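Local coordinates for nicotinate-nucleotide pyrophosphorylase (Pyrococcus furiosus, PDB 2I14), which probably joins nicotinate to phosphoribosyl pyrophosphate in an ATP-consuming reaction, giving nicotinate mononucleotide for NAD biosynthesis, at residues K135-F140 / C162-S166; L235-D241 / W268-S274; F250-E255 / E284-V289. All coordinates share one frame; numbering follows the deposited sequence.

Contact 1: residues K135-F140 / C162-S166; sequences KPVYSF and CDGVS. With PCP (1-alpha-pyrophosphoryl-2-alpha,3-alpha-dihydroxy-4-beta-cyclopentane-methanol-5-phosphate), chain I.
Val137 and Ser139 pair in parallel with the backbone of Asp163-Ser166, a short main-chain join in the parallel sheet of the domain, where strand 137-139 meets the weakly bonded strand 164-165. Ser139 makes the regular part of it: its N donates to Gly164 O at 3.0 Å and its O takes the N-H of Ser166, which sets it opposite Val165. Asp163 holds Val137 twice. Its N donates to Val137 O, and its carboxylate catches the N-H of Val137, with OD1 2.9 Å from Val137 N; the bond is fairly straight (159°) but comes in 36° out of the carboxylate plane. OD1 also forms a salt bridge with Lys129, so a buried amide and a lysine share one oxygen. These pairings close a beta-alpha-beta crossover of the barrel-like phosphoribosyltransferase domain, in which helix 150-159 leads from one strand to the other; Ser139 OG hydrogen-bonds to Asp154 on that helix. Tyr138 lays the edge of its ring along Gly164, CD2 being 3.3 Å from Gly164 CA and in plane with it, where a side chain would probably crowd the ring. From an oblique direction Asp163 CB comes up to the same ring, 3.5 Å from Tyr138 CE2. Phe140 bridges the strand ends and the ligand. With CG beside its own backbone N (chi1 -74°), the ring brings CD1 to within 3.8 Å of Ser166 CB, while on its other side CD2 lies 3.2 Å from O3 of the bound cyclopentane analogue PCP and CB packs 3.5 Å from PCP C3. The hydroxyl of Ser166 hydrogen-bonds to Asp25 of the second subunit.

Contact 2: residues L235-D241 / W268-S274; sequences LFAVRLD and WVKIFVS. With ZN (zinc ion), chain H; PCP (1-alpha-pyrophosphoryl-2-alpha,3-alpha-dihydroxy-4-beta-cyclopentane-methanol-5-phosphate), chain I.
Arg239 and Phe272 stand side by side on one face of two parallel strands, pointing the same way, with guanidinium and ring planes 31° apart. From CB, 3.7 Å from Phe272 O, the chain goes to CG, set opposite the backbone N (chi1 -161°) and 3.6 Å from Phe272 CD1. CD passes on toward Ser274, and a bend at chi3 (89°) turns the guanidinium so that Ser274 OG stands over one of its faces, 3.7 Å from NE. At the tip, the guanidinium meets the diphosphate of PCP at its edge, NH2 lying 3.2 Å from O3A, and NH2 makes a long salt bridge to Asp241 OD1. Asp241 OD2 binds the zinc ion at 2.4 Å, and His184 is its other protein ligand. A leucine in place of Arg239 would probably leave the diphosphate and Asp241 without this positive charge, and Ser274 OG without the guanidinium it stands over.

Four backbone bonds hold the strands beneath, from Val238 N to Lys270 O at 3.0 Å up to Ser274 N with Leu240 O. On the reverse face Leu240 CD2 meets Ile271 CG2. Strand 211-213 continues the sheet past Ala237 and Arg239, strand 291-294 does so past Ile271 and Val273, and helix 250-263, the crossover of this beta-alpha-beta unit, packs on Val269 and Ile271.

Contact 3: residues F250-E255 / E284-V289; sequences FRKIIE and EIVDVV
Arg251 and Val288 cross at about a right angle, so that the methyl CG2 of Val288 sits over the centre of the flat guanidinium, 3.4 Å from Arg251 CZ. A bend at chi2 (96°) brings the guanidinium there, over the turn 284-289, and NE forms a salt bridge, through a weak hydrogen bond, with Glu255 OE2 one helical turn on. The carbonyl oxygen of Glu284 lies at the guanidinium edge, near its plane, and is 3.5 Å from Arg251 CD.

Beyond the guanidinium the side-chain contacts are mainly apolar. Ile285 and Arg251 slide past each other in opposite directions, their aliphatic parts meeting with Arg251 CB 3.8 Å from Ile285 CG1. The end of Ile285 continues to Phe250, which it meets almost at a right angle; CD1 reaches the ring obliquely near CD2. Ile254 fills the middle. Its CD1, at the end of an extended chain (chi2 180°), touches Ile285 CD1 at 3.4 Å and Val289 CG1 at 3.3 Å, and also stands over one face of the Phe250 ring, toward its rim. Ile254 thus packs on three side chains at once.

The turn keeps its shape through its own backbone bonds, Val288 N to Ile285 O and Val289 N to Val286 O, while Asp287 reaches away to a salt bridge with Lys133. The first turns of helix 250-263 are thereby laid against the loop between helix 279-283 and strand 291-294. Phe250, Ile254 and Val289 all rest on Val273 of strand 270-274, Ile285 packs on Phe292 of strand 291-294, and the side of the helix bearing Ile253 meets Arg246 of the third subunit.

How the contacts relate
From the N terminus, contact 1 comes first and is complete by residue 166, closing the loop that carries helix 150-159. Contact 2 opens at residue 235 and closes at 274, around helix 250-263. Contact 3 starts on that helix, inside the loop of contact 2, and ends past it at 284-289, so the two cross. Contacts 2 and 3 share a layer in which Val273 touches Val289 and Ile271 touches Ile254, joining the sheet to the loop 284-289 and to the helix. Contacts 1 and 2 lie on the same sheet, both reach PCP, and meet where Tyr138 packs on Phe272. Lys135 NZ probably hydrogen-bonds Val289 O, tying contact 1 to contact 3.

Contact 1: residues K135-F140 / C162-S166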
loop_
_atom_site.group_PDB
_atom_site.type_symbol
_atom_site.label_atom_id
_atom_site.label_comp_id
_atom_site.label_asym_id
_atom_site.label_seq_id
_atom_site.Cartn_x
_atom_site.Cartn_y
_atom_site.Cartn_z
ATOM N N LYS A 135 26.769 -12.236 17.195
ATOM C CA LYS A 135 26.693 -12.696 18.566
ATOM C C LYS A 135 26.393 -14.203 18.555
ATOM O O LYS A 135 26.215 -14.809 17.502
ATOM C CB LYS A 135 25.598 -11.945 19.300
ATOM C CG LYS A 135 26.021 -10.563 19.771
ATOM C CD LYS A 135 24.853 -9.604 19.734
ATOM C CE LYS A 135 24.964 -8.543 20.794
ATOM N NZ LYS A 135 24.760 -9.179 22.111
ATOM N N PRO A 136 26.364 -14.845 19.726
ATOM C CA PRO A 136 26.072 -16.279 19.625
ATOM C C PRO A 136 24.615 -16.619 19.277
ATOM O O PRO A 136 23.667 -15.950 19.708
ATOM C CB PRO A 136 26.510 -16.817 20.998
ATOM C CG PRO A 136 26.346 -15.625 21.917
ATOM C CD PRO A 136 26.863 -14.491 21.072
ATOM N N VAL A 137 24.454 -17.680 18.494
ATOM C CA VAL A 137 23.143 -18.160 18.050
ATOM C C VAL A 137 23.128 -19.682 18.063
ATOM O O VAL A 137 23.987 -20.330 17.461
ATOM C CB VAL A 137 22.836 -17.694 16.607
ATOM C CG1 VAL A 137 21.505 -18.221 16.172
ATOM C CG2 VAL A 137 22.851 -16.192 16.530
ATOM N N TYR A 138 22.133 -20.255 18.716
ATOM C CA TYR A 138 22.062 -21.701 18.793
ATOM C C TYR A 138 20.854 -22.290 18.106
ATOM O O TYR A 138 19.726 -21.862 18.330
ATOM C CB TYR A 138 22.100 -22.148 20.263
ATOM C CG TYR A 138 23.304 -21.613 21.004
ATOM C CD1 TYR A 138 23.199 -20.526 21.875
ATOM C CD2 TYR A 138 24.559 -22.131 20.752
ATOM C CE1 TYR A 138 24.321 -19.974 22.458
ATOM C CE2 TYR A 138 25.685 -21.587 21.323
ATOM C CZ TYR A 138 25.569 -20.507 22.175
ATOM O OH TYR A 138 26.722 -19.958 22.713
ATOM N N SER A 139 21.108 -23.291 17.271
ATOM C CA SER A 139 20.057 -24.000 16.536
ATOM C C SER A 139 19.175 -24.793 17.509
ATOM O O SER A 139 19.678 -25.540 18.327
ATOM C CB SER A 139 20.696 -24.937 15.498
ATOM O OG SER A 139 19.706 -25.647 14.780
ATOM N N PHE A 140 17.865 -24.612 17.407
ATOM C CA PHE A 140 16.896 -25.273 18.273
ATOM C C PHE A 140 15.735 -25.838 17.467
ATOM O O PHE A 140 14.818 -26.443 18.030
ATOM C CB PHE A 140 16.281 -24.265 19.241
ATOM C CG PHE A 140 17.181 -23.832 20.357
ATOM C CD1 PHE A 140 18.467 -24.350 20.492
ATOM C CD2 PHE A 140 16.713 -22.917 21.310
ATOM C CE1 PHE A 140 19.276 -23.965 21.565
ATOM C CE2 PHE A 140 17.502 -22.527 22.376
ATOM C CZ PHE A 140 18.789 -23.049 22.512
ATOM N N CYS A 162 25.889 -21.015 13.257
ATOM C CA CYS A 162 25.339 -21.276 14.587
ATOM C C CYS A 162 26.459 -21.790 15.464
ATOM O O CYS A 162 27.177 -22.725 15.081
ATOM C CB CYS A 162 24.213 -22.309 14.526
ATOM S SG CYS A 162 22.603 -21.621 14.104
ATOM N N ASP A 163 26.617 -21.167 16.626
ATOM C CA ASP A 163 27.667 -21.559 17.544
ATOM C C ASP A 163 27.410 -22.969 18.048
ATOM O O ASP A 163 28.306 -23.802 18.062
ATOM C CB ASP A 163 27.754 -20.569 18.707
ATOM C CG ASP A 163 28.030 -19.135 18.240
ATOM O OD1 ASP A 163 27.111 -18.485 17.708
ATOM O OD2 ASP A 163 29.172 -18.649 18.394
ATOM N N GLY A 164 26.174 -23.257 18.420
ATOM C CA GLY A 164 25.889 -24.582 18.923
ATOM C C GLY A 164 24.634 -25.217 18.386
ATOM O O GLY A 164 23.819 -24.571 17.736
ATOM N N VAL A 165 24.464 -26.493 18.700
ATOM C CA VAL A 165 23.325 -27.253 18.221
ATOM C C VAL A 165 22.587 -28.003 19.316
ATOM O O VAL A 165 23.189 -28.644 20.169
ATOM C CB VAL A 165 23.795 -28.245 17.153
ATOM C CG1 VAL A 165 23.055 -29.540 17.287
ATOM C CG2 VAL A 165 23.610 -27.631 15.771
ATOM N N SER A 166 21.267 -27.935 19.260
ATOM C CA SER A 166 20.389 -28.586 20.229
ATOM C C SER A 166 20.412 -30.112 20.096
ATOM O O SER A 166 20.388 -30.845 21.079
ATOM C CB SER A 166 18.965 -28.043 20.010
ATOM O OG SER A 166 18.007 -28.651 20.840
HETATM C C1 PCP I . 10.877 -23.419 21.546
HETATM C C2 PCP I . 11.694 -24.512 20.822
HETATM C C3 PCP I . 13.142 -23.964 20.806
HETATM C C4 PCP I . 12.983 -22.434 20.656
HETATM C C5 PCP I . 11.715 -22.189 21.398
HETATM C CP PCP I . 12.949 -21.910 19.185
HETATM O O1 PCP I . 10.804 -23.677 23.047
HETATM O O2 PCP I . 11.631 -25.756 21.525
HETATM O O3 PCP I . 13.861 -24.228 22.024
HETATM O OP PCP I . 11.859 -22.434 18.348
HETATM P P PCP I . 11.066 -21.536 17.237
HETATM O O1P PCP I . 10.946 -22.369 16.021
HETATM O O2P PCP I . 11.895 -20.310 17.009
HETATM O O3P PCP I . 9.730 -21.242 17.832
HETATM P PA PCP I . 10.020 -22.771 24.094
HETATM O O1A PCP I . 8.592 -22.656 23.590
HETATM O O2A PCP I . 10.727 -21.432 24.104
HETATM O O3A PCP I . 10.163 -23.576 25.427
HETATM P PB PCP I . 10.193 -25.065 25.853
HETATM O O1B PCP I . 10.154 -25.224 27.335
HETATM O O2B PCP I . 11.404 -25.729 25.416
HETATM O O3B PCP I . 9.037 -25.813 25.278
#

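Contact 2: residues L235-D241 / W268-S274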
loop_
_atom_site.group_PDB
_atom_site.type_symbol
_atom_site.label_atom_id
_atom_site.label_comp_id
_atom_site.label_asym_id
_atom_site.label_seq_id
_atom_site.Cartn_x
_atom_site.Cartn_y
_atom_site.Cartn_z
ATOM N N LEU A 235 23.958 -18.556 38.272
ATOM C CA LEU A 235 23.030 -18.225 37.200
ATOM C C LEU A 235 23.771 -17.531 36.071
ATOM O O LEU A 235 23.940 -16.319 36.087
ATOM C CB LEU A 235 21.923 -17.312 37.742
ATOM C CG LEU A 235 20.794 -16.885 36.808
ATOM C CD1 LEU A 235 20.064 -18.112 36.327
ATOM C CD2 LEU A 235 19.848 -15.951 37.533
ATOM N N PHE A 236 24.211 -18.306 35.088
ATOM C CA PHE A 236 24.934 -17.752 33.954
ATOM C C PHE A 236 24.099 -16.815 33.097
ATOM O O PHE A 236 24.610 -15.817 32.584
ATOM C CB PHE A 236 25.471 -18.856 33.054
ATOM C CG PHE A 236 26.028 -18.337 31.768
ATOM C CD1 PHE A 236 26.974 -17.315 31.774
ATOM C CD2 PHE A 236 25.591 -18.836 30.552
ATOM C CE1 PHE A 236 27.474 -16.798 30.585
ATOM C CE2 PHE A 236 26.084 -18.327 29.359
ATOM C CZ PHE A 236 27.028 -17.306 29.374
ATOM N N ALA A 237 22.823 -17.150 32.924
ATOM C CA ALA A 237 21.935 -16.332 32.117
ATOM C C ALA A 237 20.487 -16.657 32.383
ATOM O O ALA A 237 20.163 -17.663 33.001
ATOM C CB ALA A 237 22.241 -16.535 30.639
ATOM N N VAL A 238 19.614 -15.783 31.911
ATOM C CA VAL A 238 18.184 -15.977 32.058
ATOM C C VAL A 238 17.609 -16.090 30.649
ATOM O O VAL A 238 18.024 -15.357 29.753
ATOM C CB VAL A 238 17.551 -14.790 32.819
ATOM C CG1 VAL A 238 16.161 -14.489 32.276
ATOM C CG2 VAL A 238 17.472 -15.124 34.307
ATOM N N ARG A 239 16.672 -17.013 30.443
ATOM C CA ARG A 239 16.075 -17.180 29.113
ATOM C C ARG A 239 14.674 -16.603 29.009
ATOM O O ARG A 239 13.816 -16.886 29.844
ATOM C CB ARG A 239 16.020 -18.661 28.718
ATOM C CG ARG A 239 15.858 -18.891 27.220
ATOM C CD ARG A 239 15.828 -20.372 26.853
ATOM N NE ARG A 239 14.475 -20.930 26.898
ATOM C CZ ARG A 239 14.166 -22.193 26.612
ATOM N NH1 ARG A 239 15.106 -23.057 26.259
ATOM N NH2 ARG A 239 12.909 -22.592 26.662
ATOM N N LEU A 240 14.457 -15.784 27.984
ATOM C CA LEU A 240 13.143 -15.198 27.740
ATOM C C LEU A 240 12.589 -15.778 26.445
ATOM O O LEU A 240 13.246 -15.737 25.395
ATOM C CB LEU A 240 13.223 -13.677 27.623
ATOM C CG LEU A 240 13.679 -12.904 28.858
ATOM C CD1 LEU A 240 12.935 -13.415 30.094
ATOM C CD2 LEU A 240 15.187 -13.069 29.029
ATOM N N ASP A 241 11.389 -16.341 26.538
ATOM C CA ASP A 241 10.721 -16.943 25.391
ATOM C C ASP A 241 9.239 -16.612 25.482
ATOM O O ASP A 241 8.378 -17.467 25.283
ATOM C CB ASP A 241 10.922 -18.471 25.380
ATOM C CG ASP A 241 10.296 -19.157 26.584
ATOM O OD1 ASP A 241 9.988 -20.368 26.512
ATOM O OD2 ASP A 241 10.114 -18.477 27.610
ATOM N N TRP A 268 25.738 -9.753 36.379
ATOM C CA TRP A 268 26.517 -10.703 35.602
ATOM C C TRP A 268 25.591 -11.529 34.729
ATOM O O TRP A 268 25.988 -11.994 33.652
ATOM C CB TRP A 268 27.303 -11.621 36.540
ATOM C CG TRP A 268 26.417 -12.375 37.490
ATOM C CD1 TRP A 268 25.991 -13.665 37.368
ATOM C CD2 TRP A 268 25.793 -11.857 38.671
ATOM N NE1 TRP A 268 25.136 -13.982 38.397
ATOM C CE2 TRP A 268 24.997 -12.891 39.211
ATOM C CE3 TRP A 268 25.825 -10.616 39.324
ATOM C CZ2 TRP A 268 24.239 -12.724 40.371
ATOM C CZ3 TRP A 268 25.070 -10.450 40.476
ATOM C CH2 TRP A 268 24.287 -11.500 40.989
ATOM N N VAL A 269 24.355 -11.700 35.197
ATOM C CA VAL A 269 23.379 -12.481 34.459
ATOM C C VAL A 269 23.036 -11.843 33.111
ATOM O O VAL A 269 22.607 -10.687 33.034
ATOM C CB VAL A 269 22.079 -12.708 35.277
ATOM C CG1 VAL A 269 22.422 -13.295 36.630
ATOM C CG2 VAL A 269 21.322 -11.422 35.434
ATOM N N LYS A 270 23.251 -12.619 32.053
ATOM C CA LYS A 270 22.993 -12.201 30.689
ATOM C C LYS A 270 21.563 -12.530 30.260
ATOM O O LYS A 270 20.847 -13.279 30.927
ATOM C CB LYS A 270 23.969 -12.900 29.759
ATOM C CG LYS A 270 25.433 -12.693 30.102
ATOM C CD LYS A 270 26.304 -13.634 29.273
ATOM C CE LYS A 270 27.769 -13.327 29.422
ATOM N NZ LYS A 270 28.068 -11.955 28.942
ATOM N N ILE A 271 21.155 -11.956 29.135
ATOM C CA ILE A 271 19.822 -12.183 28.604
ATOM C C ILE A 271 19.888 -13.084 27.385
ATOM O O ILE A 271 20.409 -12.698 26.340
ATOM C CB ILE A 271 19.148 -10.869 28.191
ATOM C CG1 ILE A 271 19.170 -9.880 29.363
ATOM C CG2 ILE A 271 17.710 -11.140 27.768
ATOM C CD1 ILE A 271 18.358 -10.324 30.566
ATOM N N PHE A 272 19.361 -14.292 27.536
ATOM C CA PHE A 272 19.333 -15.265 26.465
ATOM C C PHE A 272 17.878 -15.391 26.012
ATOM O O PHE A 272 16.985 -15.621 26.835
ATOM C CB PHE A 272 19.854 -16.595 26.985
ATOM C CG PHE A 272 19.997 -17.646 25.927
ATOM C CD1 PHE A 272 18.873 -18.257 25.367
ATOM C CD2 PHE A 272 21.257 -18.026 25.479
ATOM C CE1 PHE A 272 19.006 -19.230 24.380
ATOM C CE2 PHE A 272 21.401 -18.998 24.488
ATOM C CZ PHE A 272 20.277 -19.601 23.938
ATOM N N VAL A 273 17.632 -15.210 24.714
ATOM C CA VAL A 273 16.269 -15.300 24.191
ATOM C C VAL A 273 16.106 -16.318 23.072
ATOM O O VAL A 273 17.042 -16.641 22.339
ATOM C CB VAL A 273 15.748 -13.935 23.664
ATOM C CG1 VAL A 273 15.912 -12.865 24.718
ATOM C CG2 VAL A 273 16.463 -13.566 22.371
ATOM N N SER A 274 14.894 -16.825 22.964
ATOM C CA SER A 274 14.580 -17.784 21.945
ATOM C C SER A 274 13.064 -17.737 21.803
ATOM O O SER A 274 12.363 -17.279 22.706
ATOM C CB SER A 274 15.037 -19.174 22.379
ATOM O OG SER A 274 14.214 -19.659 23.427
HETATM ZN ZN ZN H . 8.092 -19.454 28.354
HETATM C C1 PCP I . 10.877 -23.419 21.546
HETATM C C2 PCP I . 11.694 -24.512 20.822
HETATM C C3 PCP I . 13.142 -23.964 20.806
HETATM C C4 PCP I . 12.983 -22.434 20.656
HETATM C C5 PCP I . 11.715 -22.189 21.398
HETATM C CP PCP I . 12.949 -21.910 19.185
HETATM O O1 PCP I . 10.804 -23.677 23.047
HETATM O O2 PCP I . 11.631 -25.756 21.525
HETATM O O3 PCP I . 13.861 -24.228 22.024
HETATM O OP PCP I . 11.859 -22.434 18.348
HETATM P P PCP I . 11.066 -21.536 17.237
HETATM O O1P PCP I . 10.946 -22.369 16.021
HETATM O O2P PCP I . 11.895 -20.310 17.009
HETATM O O3P PCP I . 9.730 -21.242 17.832
HETATM P PA PCP I . 10.020 -22.771 24.094
HETATM O O1A PCP I . 8.592 -22.656 23.590
HETATM O O2A PCP I . 10.727 -21.432 24.104
HETATM O O3A PCP I . 10.163 -23.576 25.427
HETATM P PB PCP I . 10.193 -25.065 25.853
HETATM O O1B PCP I . 10.154 -25.224 27.335
HETATM O O2B PCP I . 11.404 -25.729 25.416
HETATM O O3B PCP I . 9.037 -25.813 25.278
#

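Contact 3: residues F250-E255 / E284-V289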
loop_
_atom_site.group_PDB
_atom_site.type_symbol
_atom_site.label_atom_id
_atom_site.label_comp_id
_atom_site.label_asym_id
_atom_site.label_seq_id
_atom_site.Cartn_x
_atom_site.Cartn_y
_atom_site.Cartn_z
ATOM N N PHE A 250 8.580 -7.193 22.630
ATOM C CA PHE A 250 9.673 -7.988 23.155
ATOM C C PHE A 250 10.833 -7.120 23.614
ATOM O O PHE A 250 11.357 -7.308 24.710
ATOM C CB PHE A 250 10.143 -9.007 22.115
ATOM C CG PHE A 250 10.763 -10.241 22.718
ATOM C CD1 PHE A 250 10.232 -10.802 23.884
ATOM C CD2 PHE A 250 11.881 -10.833 22.130
ATOM C CE1 PHE A 250 10.809 -11.935 24.454
ATOM C CE2 PHE A 250 12.467 -11.967 22.693
ATOM C CZ PHE A 250 11.930 -12.520 23.858
ATOM N N ARG A 251 11.240 -6.175 22.779
ATOM C CA ARG A 251 12.328 -5.278 23.130
ATOM C C ARG A 251 12.093 -4.708 24.530
ATOM O O ARG A 251 12.922 -4.867 25.428
ATOM C CB ARG A 251 12.382 -4.135 22.136
ATOM C CG ARG A 251 13.278 -2.981 22.563
ATOM C CD ARG A 251 14.636 -3.112 21.951
ATOM N NE ARG A 251 15.518 -2.050 22.407
ATOM C CZ ARG A 251 16.755 -1.877 21.960
ATOM N NH1 ARG A 251 17.247 -2.697 21.038
ATOM N NH2 ARG A 251 17.504 -0.901 22.452
ATOM N N LYS A 252 10.961 -4.036 24.704
ATOM C CA LYS A 252 10.629 -3.451 25.980
ATOM C C LYS A 252 10.688 -4.479 27.094
ATOM O O LYS A 252 11.259 -4.209 28.150
ATOM C CB LYS A 252 9.238 -2.835 25.936
ATOM C CG LYS A 252 9.169 -1.432 25.355
ATOM C CD LYS A 252 7.732 -0.965 25.432
ATOM C CE LYS A 252 7.496 0.372 24.750
ATOM N NZ LYS A 252 6.021 0.673 24.807
ATOM N N ILE A 253 10.092 -5.652 26.871
ATOM C CA ILE A 253 10.098 -6.702 27.888
ATOM C C ILE A 253 11.533 -7.087 28.253
ATOM O O ILE A 253 11.860 -7.253 29.424
ATOM C CB ILE A 253 9.312 -7.963 27.421
ATOM C CG1 ILE A 253 7.825 -7.627 27.287
ATOM C CG2 ILE A 253 9.484 -9.100 28.432
ATOM C CD1 ILE A 253 6.957 -8.827 26.922
ATOM N N ILE A 254 12.392 -7.212 27.252
ATOM C CA ILE A 254 13.784 -7.554 27.495
ATOM C C ILE A 254 14.477 -6.489 28.338
ATOM O O ILE A 254 15.269 -6.807 29.226
ATOM C CB ILE A 254 14.563 -7.696 26.193
ATOM C CG1 ILE A 254 14.023 -8.888 25.400
ATOM C CG2 ILE A 254 16.052 -7.820 26.498
ATOM C CD1 ILE A 254 14.719 -9.137 24.079
ATOM N N GLU A 255 14.189 -5.222 28.070
ATOM C CA GLU A 255 14.807 -4.156 28.837
ATOM C C GLU A 255 14.366 -4.187 30.303
ATOM O O GLU A 255 15.200 -4.139 31.216
ATOM C CB GLU A 255 14.469 -2.807 28.217
ATOM C CG GLU A 255 14.903 -2.683 26.771
ATOM C CD GLU A 255 14.645 -1.299 26.191
ATOM O OE1 GLU A 255 13.552 -0.736 26.445
ATOM O OE2 GLU A 255 15.532 -0.783 25.468
ATOM N N GLU A 284 15.696 -5.994 15.686
ATOM C CA GLU A 284 15.104 -5.024 16.592
ATOM C C GLU A 284 15.348 -5.356 18.054
ATOM O O GLU A 284 14.696 -4.804 18.944
ATOM C CB GLU A 284 13.595 -4.888 16.319
ATOM C CG GLU A 284 12.734 -6.085 16.703
ATOM C CD GLU A 284 11.263 -5.937 16.282
ATOM O OE1 GLU A 284 10.932 -6.241 15.108
ATOM O OE2 GLU A 284 10.438 -5.509 17.126
ATOM N N ILE A 285 16.326 -6.210 18.317
ATOM C CA ILE A 285 16.553 -6.614 19.683
ATOM C C ILE A 285 17.999 -7.042 20.002
ATOM O O ILE A 285 18.332 -7.305 21.159
ATOM C CB ILE A 285 15.473 -7.704 20.007
ATOM C CG1 ILE A 285 14.456 -7.103 20.978
ATOM C CG2 ILE A 285 16.090 -9.016 20.461
ATOM C CD1 ILE A 285 13.252 -7.962 21.247
ATOM N N VAL A 286 18.862 -7.052 18.984
ATOM C CA VAL A 286 20.264 -7.458 19.135
ATOM C C VAL A 286 21.027 -6.747 20.236
ATOM O O VAL A 286 21.672 -7.379 21.078
ATOM C CB VAL A 286 21.097 -7.189 17.883
ATOM C CG1 VAL A 286 22.053 -8.327 17.661
ATOM C CG2 VAL A 286 20.210 -6.935 16.697
ATOM N N ASP A 287 20.975 -5.419 20.200
ATOM C CA ASP A 287 21.702 -4.596 21.152
ATOM C C ASP A 287 21.229 -4.691 22.598
ATOM O O ASP A 287 21.621 -3.888 23.430
ATOM C CB ASP A 287 21.677 -3.132 20.692
ATOM C CG ASP A 287 22.257 -2.947 19.303
ATOM O OD1 ASP A 287 23.289 -3.588 18.993
ATOM O OD2 ASP A 287 21.686 -2.156 18.522
ATOM N N VAL A 288 20.408 -5.673 22.920
ATOM C CA VAL A 288 19.932 -5.785 24.283
ATOM C C VAL A 288 19.865 -7.250 24.702
ATOM O O VAL A 288 19.442 -7.577 25.805
ATOM C CB VAL A 288 18.549 -5.113 24.403
ATOM C CG1 VAL A 288 17.945 -5.350 25.773
ATOM C CG2 VAL A 288 18.689 -3.623 24.146
ATOM N N VAL A 289 20.295 -8.134 23.814
ATOM C CA VAL A 289 20.280 -9.554 24.116
ATOM C C VAL A 289 21.689 -10.099 23.954
ATOM O O VAL A 289 22.463 -9.630 23.113
ATOM C CB VAL A 289 19.299 -10.310 23.201
ATOM C CG1 VAL A 289 17.878 -9.908 23.532
ATOM C CG2 VAL A 289 19.584 -9.985 21.765
#